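PDB 5CZR: cadherin-related family member 2 from Homo sapiens, which serves as a calcium-dependent adhesion molecule of microvilli, pairing with CDHR5 on neighbouring microvilli to control their packing at the apical membrane of epithelial cells. Local coordinates for residues Phe125-Val130 with Phe158-Asn163; Leu29-Gln34 with Ile78-Pro83; Ala48-Val53 with Glu69-Phe74. All blocks are in the same frame, centred on the assembly; numbering follows the deposited sequence.

Overall arrangement
The chain is an elongated pair of cadherin repeats, with contacts 2 and 3 in the first and contact 1 in the second. Contact 2 closes the N-terminal tip of the first repeat round one calcium ion. Contact 3 lies towards the other end, where E69 binds two calcium ions of the linker between repeats. Their centres are 22 Å apart; both use strand 73-81, and they meet where L29 CD1 lies 4.1 Å from V53 CG2. Contact 1 is across the linker: its centre is 38 Å from that of contact 3, with nearest atoms about 10 Å apart, and 57 Å from that of contact 2. It holds no metal.

Contact 1: residues Phe125-Val130 with Phe158-Asn163; sequences FSVLAV and FRILAN
V127 and I160 meet through one methyl each, CG2 of the valine standing 3.8 Å from CD1 of the isoleucine, and the two side chains cross at about a right angle. The isoleucine does most of the reaching. Its CG1 lies anti to the backbone N (chi1 -171°) and the chain stays extended through chi2, which carries CD1 out from its own strand to V127. The valine receives it on CG2, the branch set between its backbone N and carbonyl carbon. Its other methyl, CG1, turns to the edge of the F125 ring instead. The two residues belong to next-but-one strands of one sheet in the second cadherin repeat, a Greek-key beta sandwich: strand 165-168 runs between 123-130 and 158-160 and pairs antiparallel with both. The methyl contact therefore spans the start of this middle strand, where V127 pairs with G164, on the face turned to the other sheet, where V127 also packs on L185 and I160 on Y142 and I144. At the far end of the segment, the turn into strand 165-168 brings N163 alongside V127, but their carbonyl oxygens merely pass at 3.9 Å, V127 O to N163 O, without a bond. The side-chain oxygen of N163 is used locally, OD1 accepting a hydrogen bond from S165 N. N163 is also a predicted N-glycosylation site, though it carries no sugar in this crystal.

Contact 2: residues Leu29-Gln34 with Ile78-Pro83; sequences LVAEDQ and ISVSDP. With CA (calcium ion), chain E.
Two like-charged carboxylate oxygens, D33 OD2 and D82 OD2, sit only 3.3 Å apart with no hydrogen bond between them, because one calcium ion binds both. The site crowns the tip of the first cadherin repeat, a Greek-key beta sandwich, at the end remote from the linker to the second. D33 approaches the metal with both oxygens, OD1 at 2.6 Å and OD2 at 2.5 Å from the calcium; its CG, anti to the backbone N (chi1 -171°), points the carboxylate across to the opposite segment. D82 comes at about a right angle to it and gives OD2 alone, the two carboxylate planes being 57° apart. N2, V3, D35 and D37 complete the shell, so that the N-terminal end of the chain is fastened here too, and the cation probably offsets the mutual repulsion of the acids.

Behind the metal the contact turns apolar. The segments belong to facing sheets and run in similar directions, 31° apart. L29 CD2 fits against two branches of I78, 3.8 Å from its CG2 and nearly as close to its CD1. One step nearer the tip, the small A31 brings its CB to 3.8 Å from V80 CG2, and F7 also packs on A31, I78 and V80. The spare oxygen of D82 is not idle: OD1 accepts hydrogen bonds from the backbone N atoms of Y84 and I85, the first closing an Asx turn, while OD2 holds the calcium at 2.5 Å.

Contact 3: residues Ala48-Val53 with Glu69-Phe74; sequences AYFFAV and ETLYTF. With CA (calcium ion), chain G; CA (calcium ion), chain F.
F50 and F74 lie ring over ring in an offset stack, centroids 4.5 Å apart and planes tilted by 29°, the tight part of this contact. CZ of F74 comes over one face of F50, towards its rim, while F50 CE2 lies over a face of F74; F50 CD2 is 3.6 Å from F74 CE2. The Y49 ring takes the other face of F50, with its CE1 over the centre, so F50 is layered between two aromatic rings. F74 reaches this place from a chi1 of 60°, its CG between backbone N and carbonyl carbon. At the edge of the F74 ring, F51 adds its CE2, 4.0 Å from F74 CE2. L71 CD2 meets the far end of F50 obliquely, 3.8 Å from CZ. With an alanine at F50, a gap is likely to open between Y49 and F74, leaving L71 CD2 without its partner and F74 freer to turn.

The cluster joins the short 3-10 turn 48-50 and strand 51-53 to the start of strand 73-81, on the linker side of the first cadherin repeat. V93 and V95 back F74 there. Beyond L71 the apolar packing gives way to ions and water. E69 does not touch segment 48-53; it is the glutamate of the cadherin D-x-E motif begun by D67. Its OE1 is 2.2 Å from the calcium of chain F, which also holds two waters, and its OE2 is 2.4 Å from the calcium of chain G. E18 and D100 also serve both ions, and D133 of the second repeat joins the one of chain G. The chemistry thus divides along a few residues: oily rings hold 69-74 to its own repeat, while one bridging carboxylate ties it to two linker calcium ions, of which the one of chain G is shared with the next repeat.

Contact 1: residues Phe125-Val130 with Phe158-Asn163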
loop_
_atom_site.group_PDB
_atom_site.type_symbol
_atom_site.label_atom_id
_atom_site.label_comp_id
_atom_site.label_asym_id
_atom_site.label_seq_id
_atom_site.Cartn_x
_atom_site.Cartn_y
_atom_site.Cartn_z
ATOM N N PHE A 125 -5.488 -9.339 25.453
ATOM C CA PHE A 125 -5.309 -8.030 24.862
ATOM C C PHE A 125 -5.752 -8.117 23.424
ATOM O O PHE A 125 -5.785 -9.201 22.844
ATOM C CB PHE A 125 -3.811 -7.591 24.926
ATOM C CG PHE A 125 -3.618 -6.112 24.934
ATOM C CD1 PHE A 125 -3.909 -5.376 26.064
ATOM C CD2 PHE A 125 -3.164 -5.441 23.795
ATOM C CE1 PHE A 125 -3.716 -3.999 26.086
ATOM C CE2 PHE A 125 -2.987 -4.070 23.809
ATOM C CZ PHE A 125 -3.256 -3.348 24.960
ATOM N N SER A 126 -5.966 -6.961 22.830
ATOM C CA SER A 126 -6.337 -6.869 21.457
ATOM C C SER A 126 -5.557 -5.743 20.747
ATOM O O SER A 126 -5.482 -4.642 21.248
ATOM C CB SER A 126 -7.839 -6.585 21.418
ATOM O OG SER A 126 -8.159 -6.208 20.117
ATOM N N VAL A 127 -4.971 -6.050 19.596
ATOM C CA VAL A 127 -4.302 -5.061 18.786
ATOM C C VAL A 127 -4.946 -4.970 17.419
ATOM O O VAL A 127 -5.634 -5.886 16.988
ATOM C CB VAL A 127 -2.782 -5.336 18.621
ATOM C CG1 VAL A 127 -2.088 -5.236 19.962
ATOM C CG2 VAL A 127 -2.528 -6.664 17.929
ATOM N N LEU A 128 -4.721 -3.843 16.765
ATOM C CA LEU A 128 -5.218 -3.605 15.430
ATOM C C LEU A 128 -4.178 -2.865 14.621
ATOM O O LEU A 128 -3.723 -1.781 15.002
ATOM C CB LEU A 128 -6.479 -2.771 15.508
ATOM C CG LEU A 128 -6.976 -2.301 14.125
ATOM C CD1 LEU A 128 -7.469 -3.488 13.298
ATOM C CD2 LEU A 128 -8.061 -1.255 14.287
ATOM N N ALA A 129 -3.866 -3.405 13.449
ATOM C CA ALA A 129 -3.053 -2.676 12.473
ATOM C C ALA A 129 -3.787 -2.561 11.155
ATOM O O ALA A 129 -4.422 -3.487 10.720
ATOM C CB ALA A 129 -1.737 -3.384 12.274
ATOM N N VAL A 130 -3.676 -1.410 10.519
ATOM C CA VAL A 130 -4.329 -1.143 9.249
ATOM C C VAL A 130 -3.323 -0.790 8.140
ATOM O O VAL A 130 -2.341 -0.081 8.366
ATOM C CB VAL A 130 -5.367 -0.018 9.417
ATOM C CG1 VAL A 130 -6.066 0.267 8.090
ATOM C CG2 VAL A 130 -6.396 -0.469 10.437
ATOM N N PHE A 158 1.536 -17.477 24.678
ATOM C CA PHE A 158 0.583 -16.575 24.081
ATOM C C PHE A 158 0.457 -16.891 22.609
ATOM O O PHE A 158 1.383 -17.394 22.001
ATOM C CB PHE A 158 1.014 -15.130 24.276
ATOM C CG PHE A 158 1.147 -14.732 25.713
ATOM C CD1 PHE A 158 0.032 -14.348 26.422
ATOM C CD2 PHE A 158 2.369 -14.776 26.346
ATOM C CE1 PHE A 158 0.117 -13.991 27.745
ATOM C CE2 PHE A 158 2.497 -14.380 27.665
ATOM C CZ PHE A 158 1.355 -14.019 28.378
ATOM N N ARG A 159 -0.725 -16.643 22.067
ATOM C CA ARG A 159 -0.945 -16.810 20.667
ATOM C C ARG A 159 -1.694 -15.589 20.209
ATOM O O ARG A 159 -2.515 -15.030 20.946
ATOM C CB ARG A 159 -1.590 -18.180 20.424
ATOM C CG ARG A 159 -2.250 -18.379 19.088
ATOM C CD ARG A 159 -3.336 -19.446 19.091
ATOM N NE ARG A 159 -3.741 -19.857 17.718
ATOM C CZ ARG A 159 -4.732 -20.699 17.429
ATOM N NH1 ARG A 159 -5.000 -20.996 16.165
ATOM N NH2 ARG A 159 -5.448 -21.253 18.389
ATOM N N ILE A 160 -1.384 -15.110 19.012
ATOM C CA ILE A 160 -2.175 -14.001 18.435
ATOM C C ILE A 160 -3.033 -14.516 17.296
ATOM O O ILE A 160 -2.536 -15.237 16.453
ATOM C CB ILE A 160 -1.278 -12.823 18.004
ATOM C CG1 ILE A 160 -2.120 -11.624 17.639
ATOM C CG2 ILE A 160 -0.329 -13.202 16.860
ATOM C CD1 ILE A 160 -1.369 -10.310 17.675
ATOM N N LEU A 161 -4.314 -14.168 17.289
ATOM C CA LEU A 161 -5.259 -14.657 16.282
ATOM C C LEU A 161 -5.369 -13.660 15.111
ATOM O O LEU A 161 -4.857 -12.566 15.212
ATOM C CB LEU A 161 -6.652 -14.870 16.908
ATOM C CG LEU A 161 -6.713 -15.720 18.173
ATOM C CD1 LEU A 161 -8.150 -15.893 18.634
ATOM C CD2 LEU A 161 -6.085 -17.081 17.935
ATOM N N ALA A 162 -6.028 -14.078 14.023
ATOM C CA ALA A 162 -6.074 -13.308 12.766
ATOM C C ALA A 162 -6.771 -11.978 12.910
ATOM O O ALA A 162 -6.524 -11.067 12.141
ATOM C CB ALA A 162 -6.751 -14.116 11.664
ATOM N N ASN A 163 -7.638 -11.849 13.890
ATOM C CA ASN A 163 -8.298 -10.535 14.168
ATOM C C ASN A 163 -7.520 -9.635 15.165
ATOM O O ASN A 163 -8.072 -8.684 15.676
ATOM C CB ASN A 163 -9.713 -10.771 14.713
ATOM C CG ASN A 163 -9.722 -11.370 16.116
ATOM O OD1 ASN A 163 -8.691 -11.825 16.664
ATOM N ND2 ASN A 163 -10.876 -11.409 16.693
#

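Contact 2: residues Leu29-Gln34 with Ile78-Pro83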
loop_
_atom_site.group_PDB
_atom_site.type_symbol
_atom_site.label_atom_id
_atom_site.label_comp_id
_atom_site.label_asym_id
_atom_site.label_seq_id
_atom_site.Cartn_x
_atom_site.Cartn_y
_atom_site.Cartn_z
ATOM N N LEU A 29 1.451 8.859 -27.095
ATOM C CA LEU A 29 0.277 9.377 -27.784
ATOM C C LEU A 29 0.412 9.067 -29.266
ATOM O O LEU A 29 1.456 9.324 -29.859
ATOM C CB LEU A 29 0.129 10.884 -27.577
ATOM C CG LEU A 29 -0.298 11.339 -26.184
ATOM C CD1 LEU A 29 -0.095 12.836 -26.023
ATOM C CD2 LEU A 29 -1.755 10.963 -25.941
ATOM N N VAL A 30 -0.636 8.476 -29.843
ATOM C CA VAL A 30 -0.600 8.023 -31.224
ATOM C C VAL A 30 -1.909 8.399 -31.920
ATOM O O VAL A 30 -2.998 8.194 -31.403
ATOM C CB VAL A 30 -0.382 6.484 -31.368
ATOM C CG1 VAL A 30 0.121 6.160 -32.769
ATOM C CG2 VAL A 30 0.596 5.914 -30.365
ATOM N N ALA A 31 -1.758 8.965 -33.100
ATOM C CA ALA A 31 -2.868 9.358 -33.933
ATOM C C ALA A 31 -2.458 9.074 -35.372
ATOM O O ALA A 31 -1.308 8.750 -35.633
ATOM C CB ALA A 31 -3.160 10.833 -33.745
ATOM N N GLU A 32 -3.412 9.186 -36.290
ATOM C CA GLU A 32 -3.179 8.992 -37.722
ATOM C C GLU A 32 -3.847 10.115 -38.478
ATOM O O GLU A 32 -4.771 10.793 -37.974
ATOM C CB GLU A 32 -3.734 7.655 -38.188
ATOM C CG GLU A 32 -5.266 7.577 -38.165
ATOM C CD GLU A 32 -5.824 6.148 -38.268
ATOM O OE1 GLU A 32 -5.118 5.168 -37.882
ATOM O OE2 GLU A 32 -6.997 6.000 -38.708
ATOM N N ASP A 33 -3.361 10.332 -39.692
ATOM C CA ASP A 33 -3.854 11.435 -40.511
ATOM C C ASP A 33 -3.943 10.973 -41.950
ATOM O O ASP A 33 -2.930 10.584 -42.543
ATOM C CB ASP A 33 -2.919 12.645 -40.395
ATOM C CG ASP A 33 -3.499 13.910 -41.061
ATOM O OD1 ASP A 33 -3.450 14.018 -42.311
ATOM O OD2 ASP A 33 -3.952 14.814 -40.330
ATOM N N GLN A 34 -5.149 11.036 -42.506
ATOM C CA GLN A 34 -5.437 10.561 -43.879
ATOM C C GLN A 34 -4.603 11.279 -44.967
ATOM O O GLN A 34 -4.380 10.713 -46.017
ATOM C CB GLN A 34 -6.933 10.742 -44.207
ATOM C CG GLN A 34 -7.551 9.605 -45.072
ATOM C CD GLN A 34 -7.971 8.379 -44.262
ATOM O OE1 GLN A 34 -7.884 8.345 -43.024
ATOM N NE2 GLN A 34 -8.442 7.357 -44.975
ATOM N N ILE A 78 -5.837 15.629 -24.088
ATOM C CA ILE A 78 -4.799 15.335 -25.011
ATOM C C ILE A 78 -5.081 16.016 -26.335
ATOM O O ILE A 78 -6.212 16.171 -26.736
ATOM C CB ILE A 78 -4.563 13.833 -25.179
ATOM C CG1 ILE A 78 -5.846 13.098 -25.594
ATOM C CG2 ILE A 78 -4.015 13.252 -23.883
ATOM C CD1 ILE A 78 -5.590 11.666 -26.053
ATOM N N SER A 79 -4.009 16.348 -27.043
ATOM C CA SER A 79 -4.107 17.114 -28.274
ATOM C C SER A 79 -3.199 16.527 -29.378
ATOM O O SER A 79 -2.053 16.160 -29.116
ATOM C CB SER A 79 -3.651 18.538 -27.987
ATOM O OG SER A 79 -3.716 19.331 -29.142
ATOM N N VAL A 80 -3.738 16.439 -30.585
ATOM C CA VAL A 80 -2.945 16.205 -31.762
ATOM C C VAL A 80 -3.288 17.260 -32.824
ATOM O O VAL A 80 -4.440 17.598 -33.027
ATOM C CB VAL A 80 -3.144 14.783 -32.320
ATOM C CG1 VAL A 80 -4.614 14.514 -32.662
ATOM C CG2 VAL A 80 -2.261 14.560 -33.540
ATOM N N SER A 81 -2.259 17.762 -33.484
ATOM C CA SER A 81 -2.405 18.831 -34.448
ATOM C C SER A 81 -1.712 18.447 -35.740
ATOM O O SER A 81 -0.550 18.014 -35.706
ATOM C CB SER A 81 -1.783 20.099 -33.908
ATOM O OG SER A 81 -2.487 20.537 -32.775
ATOM N N ASP A 82 -2.400 18.558 -36.881
ATOM C CA ASP A 82 -1.664 18.588 -38.164
ATOM C C ASP A 82 -1.279 20.074 -38.380
ATOM O O ASP A 82 -1.365 20.864 -37.422
ATOM C CB ASP A 82 -2.447 17.882 -39.288
ATOM C CG ASP A 82 -3.692 18.634 -39.725
ATOM O OD1 ASP A 82 -3.908 19.814 -39.344
ATOM O OD2 ASP A 82 -4.472 18.026 -40.461
ATOM N N PRO A 83 -0.776 20.449 -39.567
ATOM C CA PRO A 83 -0.397 21.869 -39.763
ATOM C C PRO A 83 -1.576 22.844 -39.752
ATOM O O PRO A 83 -1.369 24.026 -39.483
ATOM C CB PRO A 83 0.268 21.867 -41.134
ATOM C CG PRO A 83 0.746 20.465 -41.331
ATOM C CD PRO A 83 -0.291 19.605 -40.669
HETATM CA CA CA E . -4.508 16.367 -42.266
#

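Contact 3: residues Ala48-Val53 with Glu69-Phe74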
loop_
_atom_site.group_PDB
_atom_site.type_symbol
_atom_site.label_atom_id
_atom_site.label_comp_id
_atom_site.label_asym_id
_atom_site.label_seq_id
_atom_site.Cartn_x
_atom_site.Cartn_y
_atom_site.Cartn_z
ATOM N N ALA A 48 -2.523 18.275 -16.361
ATOM C CA ALA A 48 -1.484 18.058 -17.375
ATOM C C ALA A 48 -0.076 18.055 -16.789
ATOM O O ALA A 48 0.831 17.465 -17.370
ATOM C CB ALA A 48 -1.581 19.090 -18.462
ATOM N N TYR A 49 0.097 18.719 -15.643
ATOM C CA TYR A 49 1.401 18.845 -14.999
ATOM C C TYR A 49 1.995 17.473 -14.564
ATOM O O TYR A 49 3.178 17.387 -14.245
ATOM C CB TYR A 49 1.333 19.774 -13.775
ATOM C CG TYR A 49 0.601 19.153 -12.587
ATOM C CD1 TYR A 49 1.268 18.361 -11.678
ATOM C CD2 TYR A 49 -0.766 19.377 -12.379
ATOM C CE1 TYR A 49 0.605 17.787 -10.589
ATOM C CE2 TYR A 49 -1.440 18.804 -11.301
ATOM C CZ TYR A 49 -0.746 17.983 -10.416
ATOM O OH TYR A 49 -1.380 17.415 -9.334
ATOM N N PHE A 50 1.163 16.444 -14.492
ATOM C CA PHE A 50 1.645 15.090 -14.234
ATOM C C PHE A 50 2.563 14.547 -15.329
ATOM O O PHE A 50 3.279 13.575 -15.078
ATOM C CB PHE A 50 0.488 14.089 -14.065
ATOM C CG PHE A 50 -0.140 14.116 -12.723
ATOM C CD1 PHE A 50 0.486 13.532 -11.633
ATOM C CD2 PHE A 50 -1.394 14.733 -12.535
ATOM C CE1 PHE A 50 -0.096 13.601 -10.366
ATOM C CE2 PHE A 50 -1.991 14.749 -11.286
ATOM C CZ PHE A 50 -1.342 14.180 -10.198
ATOM N N PHE A 51 2.484 15.127 -16.532
ATOM C CA PHE A 51 3.192 14.593 -17.679
ATOM C C PHE A 51 3.935 15.680 -18.471
ATOM O O PHE A 51 3.693 16.880 -18.309
ATOM C CB PHE A 51 2.205 13.916 -18.622
ATOM C CG PHE A 51 1.441 12.779 -18.007
ATOM C CD1 PHE A 51 2.084 11.539 -17.754
ATOM C CD2 PHE A 51 0.071 12.907 -17.710
ATOM C CE1 PHE A 51 1.383 10.481 -17.200
ATOM C CE2 PHE A 51 -0.608 11.859 -17.099
ATOM C CZ PHE A 51 0.037 10.640 -16.849
ATOM N N ALA A 52 4.838 15.232 -19.338
ATOM C CA ALA A 52 5.524 16.091 -20.282
ATOM C C ALA A 52 5.519 15.371 -21.593
ATOM O O ALA A 52 6.046 14.263 -21.700
ATOM C CB ALA A 52 6.948 16.385 -19.844
ATOM N N VAL A 53 4.864 15.985 -22.589
ATOM C CA VAL A 53 4.725 15.379 -23.928
ATOM C C VAL A 53 5.890 15.892 -24.788
ATOM O O VAL A 53 6.163 17.086 -24.789
ATOM C CB VAL A 53 3.376 15.790 -24.575
ATOM C CG1 VAL A 53 3.271 15.203 -25.946
ATOM C CG2 VAL A 53 2.174 15.335 -23.710
ATOM N N GLU A 69 -3.193 6.323 -3.525
ATOM C CA GLU A 69 -3.853 6.629 -2.271
ATOM C C GLU A 69 -4.431 8.047 -2.273
ATOM O O GLU A 69 -5.188 8.395 -1.397
ATOM C CB GLU A 69 -2.876 6.429 -1.089
ATOM C CG GLU A 69 -2.693 4.970 -0.637
ATOM C CD GLU A 69 -1.948 4.078 -1.615
ATOM O OE1 GLU A 69 -0.910 4.470 -2.143
ATOM O OE2 GLU A 69 -2.366 2.936 -1.863
ATOM N N THR A 70 -4.064 8.861 -3.264
ATOM C CA THR A 70 -4.407 10.300 -3.289
ATOM C C THR A 70 -5.319 10.656 -4.472
ATOM O O THR A 70 -6.232 11.439 -4.312
ATOM C CB THR A 70 -3.104 11.098 -3.313
ATOM O OG1 THR A 70 -2.593 11.117 -1.983
ATOM C CG2 THR A 70 -3.266 12.538 -3.778
ATOM N N LEU A 71 -5.064 10.045 -5.627
ATOM C CA LEU A 71 -5.768 10.324 -6.876
ATOM C C LEU A 71 -5.695 9.076 -7.759
ATOM O O LEU A 71 -4.671 8.829 -8.413
ATOM C CB LEU A 71 -5.076 11.502 -7.567
ATOM C CG LEU A 71 -5.742 12.088 -8.786
ATOM C CD1 LEU A 71 -7.129 12.643 -8.427
ATOM C CD2 LEU A 71 -4.871 13.192 -9.357
ATOM N N TYR A 72 -6.717 8.235 -7.690
ATOM C CA TYR A 72 -6.613 6.895 -8.263
ATOM C C TYR A 72 -6.995 6.830 -9.716
ATOM O O TYR A 72 -6.654 5.891 -10.419
ATOM C CB TYR A 72 -7.400 5.866 -7.426
ATOM C CG TYR A 72 -8.931 5.800 -7.722
ATOM C CD1 TYR A 72 -9.730 6.956 -7.808
ATOM C CD2 TYR A 72 -9.531 4.596 -7.998
ATOM C CE1 TYR A 72 -11.081 6.893 -8.148
ATOM C CE2 TYR A 72 -10.898 4.493 -8.292
ATOM C CZ TYR A 72 -11.672 5.643 -8.393
ATOM O OH TYR A 72 -13.001 5.543 -8.704
ATOM N N THR A 73 -7.715 7.851 -10.157
ATOM C CA THR A 73 -7.856 8.141 -11.564
ATOM C C THR A 73 -7.935 9.647 -11.738
ATOM O O THR A 73 -8.301 10.362 -10.796
ATOM C CB THR A 73 -9.153 7.615 -12.174
ATOM O OG1 THR A 73 -10.235 8.331 -11.575
ATOM C CG2 THR A 73 -9.314 6.113 -11.955
ATOM N N PHE A 74 -7.671 10.110 -12.962
ATOM C CA PHE A 74 -7.880 11.501 -13.305
ATOM C C PHE A 74 -7.906 11.703 -14.806
ATOM O O PHE A 74 -7.528 10.800 -15.561
ATOM C CB PHE A 74 -6.835 12.402 -12.651
ATOM C CG PHE A 74 -5.414 12.104 -13.047
ATOM C CD1 PHE A 74 -4.672 11.174 -12.357
ATOM C CD2 PHE A 74 -4.824 12.775 -14.114
ATOM C CE1 PHE A 74 -3.368 10.899 -12.711
ATOM C CE2 PHE A 74 -3.503 12.544 -14.456
ATOM C CZ PHE A 74 -2.774 11.591 -13.758
HETATM CA CA CA G . -0.574 1.625 -2.689
HETATM CA CA CA F . 0.861 5.616 -2.853
HETATM O O HOH W 1 2.564 6.845 -3.589
HETATM O O HOH W 2 1.207 5.759 -0.714
#